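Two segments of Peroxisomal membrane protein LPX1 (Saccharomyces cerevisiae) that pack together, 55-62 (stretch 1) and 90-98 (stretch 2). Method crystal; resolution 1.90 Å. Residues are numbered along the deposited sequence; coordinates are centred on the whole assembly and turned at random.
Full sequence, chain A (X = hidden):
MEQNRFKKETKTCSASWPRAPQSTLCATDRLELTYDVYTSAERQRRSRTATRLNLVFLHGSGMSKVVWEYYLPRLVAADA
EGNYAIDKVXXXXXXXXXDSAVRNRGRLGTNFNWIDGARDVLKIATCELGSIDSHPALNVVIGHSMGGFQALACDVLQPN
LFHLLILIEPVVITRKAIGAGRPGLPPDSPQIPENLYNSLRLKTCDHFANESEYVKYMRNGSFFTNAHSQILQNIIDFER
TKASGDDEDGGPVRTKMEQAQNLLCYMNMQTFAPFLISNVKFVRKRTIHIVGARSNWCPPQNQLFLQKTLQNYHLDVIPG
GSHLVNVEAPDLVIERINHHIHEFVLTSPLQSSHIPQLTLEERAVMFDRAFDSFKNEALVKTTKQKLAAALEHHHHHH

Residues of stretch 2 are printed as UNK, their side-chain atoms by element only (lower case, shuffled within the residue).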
# COMPACT_ATOMS: atom_id res chain seq x y z
N LEU A 55 12.51 -0.27 15.64
CA LEU A 55 11.51 -1.21 16.06
C LEU A 55 10.15 -0.63 16.06
O LEU A 55 9.96 0.47 16.57
CB LEU A 55 11.84 -1.71 17.47
CG LEU A 55 12.89 -2.76 17.68
CD1 LEU A 55 14.12 -2.67 16.95
CD2 LEU A 55 13.21 -2.94 19.26
N VAL A 56 9.18 -1.38 15.55
CA VAL A 56 7.83 -0.89 15.47
C VAL A 56 6.91 -1.93 16.15
O VAL A 56 6.96 -3.06 15.79
CB VAL A 56 7.36 -0.68 14.03
CG1 VAL A 56 5.89 -0.22 14.01
CG2 VAL A 56 8.33 0.36 13.31
N PHE A 57 6.20 -1.54 17.19
CA PHE A 57 5.42 -2.52 17.97
C PHE A 57 3.92 -2.24 17.78
O PHE A 57 3.49 -1.10 17.91
CB PHE A 57 5.66 -2.37 19.47
CG PHE A 57 6.97 -2.91 19.96
CD1 PHE A 57 8.13 -2.12 19.93
CD2 PHE A 57 7.06 -4.21 20.44
CE1 PHE A 57 9.33 -2.63 20.40
CE2 PHE A 57 8.26 -4.71 20.93
CZ PHE A 57 9.40 -3.91 20.88
N LEU A 58 3.19 -3.31 17.50
CA LEU A 58 1.77 -3.29 17.13
C LEU A 58 0.96 -4.10 18.13
O LEU A 58 1.12 -5.36 18.24
CB LEU A 58 1.59 -3.81 15.69
CG LEU A 58 2.42 -3.16 14.58
CD1 LEU A 58 2.01 -3.85 13.23
CD2 LEU A 58 2.26 -1.62 14.64
N HIS A 59 0.16 -3.41 18.92
CA HIS A 59 -0.62 -4.05 19.95
C HIS A 59 -1.75 -4.99 19.44
O HIS A 59 -2.18 -4.92 18.29
CB HIS A 59 -1.30 -2.98 20.86
CG HIS A 59 -2.30 -2.13 20.10
ND1 HIS A 59 -3.56 -2.60 19.75
CD2 HIS A 59 -2.22 -0.87 19.62
CE1 HIS A 59 -4.19 -1.64 19.06
NE2 HIS A 59 -3.39 -0.59 18.96
N GLY A 60 -2.22 -5.81 20.36
CA GLY A 60 -3.27 -6.74 20.10
C GLY A 60 -4.64 -6.05 20.19
O GLY A 60 -4.79 -4.90 20.65
N SER A 61 -5.67 -6.81 19.84
CA SER A 61 -7.06 -6.34 19.85
C SER A 61 -7.41 -5.96 21.27
O SER A 61 -7.15 -6.76 22.20
CB SER A 61 -7.95 -7.55 19.43
OG SER A 61 -7.73 -7.80 18.07
N GLY A 62 -8.06 -4.80 21.44
CA GLY A 62 -8.54 -4.36 22.77
C GLY A 62 -7.48 -3.83 23.71
O GLY A 62 -7.77 -3.52 24.86
N UNK A 90 8.82 2.82 17.66
CA UNK A 90 7.48 3.41 17.48
C UNK A 90 6.44 2.54 18.13
O UNK A 90 6.34 1.34 17.84
c UNK A 90 8.17 4.09 15.08
c UNK A 90 8.61 5.53 15.54
c UNK A 90 7.71 4.17 13.59
c UNK A 90 7.13 3.50 16.01
N UNK A 91 5.61 3.13 18.97
CA UNK A 91 4.56 2.48 19.59
C UNK A 91 3.24 3.10 19.12
O UNK A 91 2.96 4.28 19.34
c UNK A 91 5.85 1.98 21.83
c UNK A 91 4.66 2.59 21.11
c UNK A 91 5.57 2.02 23.38
c UNK A 91 6.30 0.70 21.32
N UNK A 92 2.50 2.35 18.34
CA UNK A 92 1.36 2.89 17.60
C UNK A 92 -0.01 2.42 18.18
O UNK A 92 -0.20 1.25 18.47
c UNK A 92 1.47 2.45 16.12
c UNK A 92 2.72 3.04 15.49
c UNK A 92 3.07 2.40 14.06
c UNK A 92 0.18 2.83 15.26
N UNK A 93 -0.99 3.35 18.30
CA UNK A 93 -2.37 2.97 18.62
C UNK A 93 -3.19 2.99 17.34
O UNK A 93 -3.26 3.98 16.59
c UNK A 93 -3.04 3.94 19.54
o UNK A 93 -2.71 4.75 21.71
c UNK A 93 -2.68 3.74 20.99
o UNK A 93 -2.43 2.61 21.42
N UNK A 94 -3.81 1.85 17.06
CA UNK A 94 -4.72 1.76 15.90
C UNK A 94 -5.86 2.78 16.10
O UNK A 94 -6.14 3.20 17.24
c UNK A 94 -3.75 -0.49 14.10
c UNK A 94 -4.27 -0.72 15.51
o UNK A 94 -4.49 -0.51 13.12
n UNK A 94 -2.46 -0.30 13.98
c UNK A 94 -5.30 0.37 15.87
N UNK A 95 -6.56 3.14 15.01
CA UNK A 95 -7.52 4.25 15.02
C UNK A 95 -8.59 4.12 16.08
O UNK A 95 -9.05 5.14 16.60
c UNK A 95 -8.23 4.46 13.63
c UNK A 95 -7.27 5.04 12.55
c UNK A 95 -8.96 3.19 13.19
N UNK A 96 -8.99 2.88 16.40
CA UNK A 96 -10.02 2.66 17.37
C UNK A 96 -9.57 2.18 18.75
O UNK A 96 -10.35 1.60 19.48
c UNK A 96 -11.08 1.73 16.72
n UNK A 96 -11.46 -0.62 16.33
o UNK A 96 -9.35 0.18 16.38
c UNK A 96 -10.55 0.36 16.44
N UNK A 97 -8.30 2.39 19.05
CA UNK A 97 -7.66 2.03 20.31
C UNK A 97 -6.95 3.24 20.99
O UNK A 97 -6.48 4.13 20.30
c UNK A 97 -7.29 -1.59 20.45
n UNK A 97 -7.90 -2.52 19.63
n UNK A 97 -7.76 -0.69 18.50
c UNK A 97 -7.23 -0.42 19.76
c UNK A 97 -6.62 0.91 20.11
c UNK A 97 -8.25 -1.92 18.51
N UNK A 98 -6.81 3.21 22.30
CA UNK A 98 -5.84 4.10 22.99
C UNK A 98 -6.11 5.55 22.67
O UNK A 98 -7.26 6.00 22.66
O HOH W 1 1.31 -0.76 19.61

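Position 90 carries four side-chain carbons, forked at the second. They lie beside Val56, on the same face of the sheet. The backbone is bonded in strand register: N of position 90 donates to Leu55 O at 2.8 Å, and Phe57 N donates to O of position 90 at 3.0 Å. A fork at the second carbon means leucine, so this is Leu90. Its CD1 is 3.9 Å from Val56 CG2.

Position 91 again has four carbons, forked at the second. The side chain lies on the other face of the sheet, with Phe57, and one of its carbons comes within 3.6 Å of Phe57 CB. This is Leu91, and the carbon is CD2.

Position 92 also has four carbons, but the fork is at the first and one arm is two carbons long. The side chain returns to the face that holds Val56 and Leu90, and the end of the long arm packs against Val56 and Leu58. That pattern is isoleucine, Ile92. Its CD1 is 3.8 Å from Val56 CG1 and 4.1 Å from Leu58 CD2.

Position 93 has two carbons, the second bearing two oxygens. CA to CB points away from stretch 1, and the nearer oxygen comes only to 3.9 Å from His59 CD2. This is a carboxylate on a short chain, hence Asp93, and that oxygen is OD1. Both carboxylate oxygens are hydrogen-bonded elsewhere in the structure.

Position 94 has three carbons, the third carrying one oxygen and one nitrogen. CA to CB points toward stretch 1, and the second side-chain carbon is 3.6 Å from His59 NE2. A terminal amide on a chain of this length is Gln94. Its backbone N donates to His59 NE2 at 3.1 Å, nearly straight.

Position 95 has one carbon bearing two others. It points away and touches nothing on stretch 1. This is Val95.

Position 96 has two carbons, the second with one oxygen and one nitrogen. It makes no contact with stretch 1. The short amide is Asn96.

Position 97 has one carbon followed by a five-membered ring of three carbons and two nitrogens. The ring reaches Gly62 and lies near His59. It is the imidazole of His97. NE2 accepts from Gly62 N at 2.9 Å, while ND1 makes a weak bond to Asn96 OD1 at 2.8 Å.

Position 98 has no side-chain atoms, so it is Gly98. Its phi is positive, and a CB would clash with Asp93 OD2.

The contact has two parts. Parallel strands are joined by the backbone bonds of Leu90, with apolar side chains packed on both faces. Beyond them the chains spread, and a water bridges the gap: it donates to Phe57 O and Ile92 O, both at 2.8 Å, and accepts from His59 N at 3.0 Å. Two imidazoles then link the loops. His59 ND1 donates to Gly60 O at 2.8 Å, leaving NE2 to accept from Gln94 N. The His97 ring sits obliquely against that of His59, their centroids 4.6 Å apart.

Stretch 2, residues 90-98: LLIDQVNHG
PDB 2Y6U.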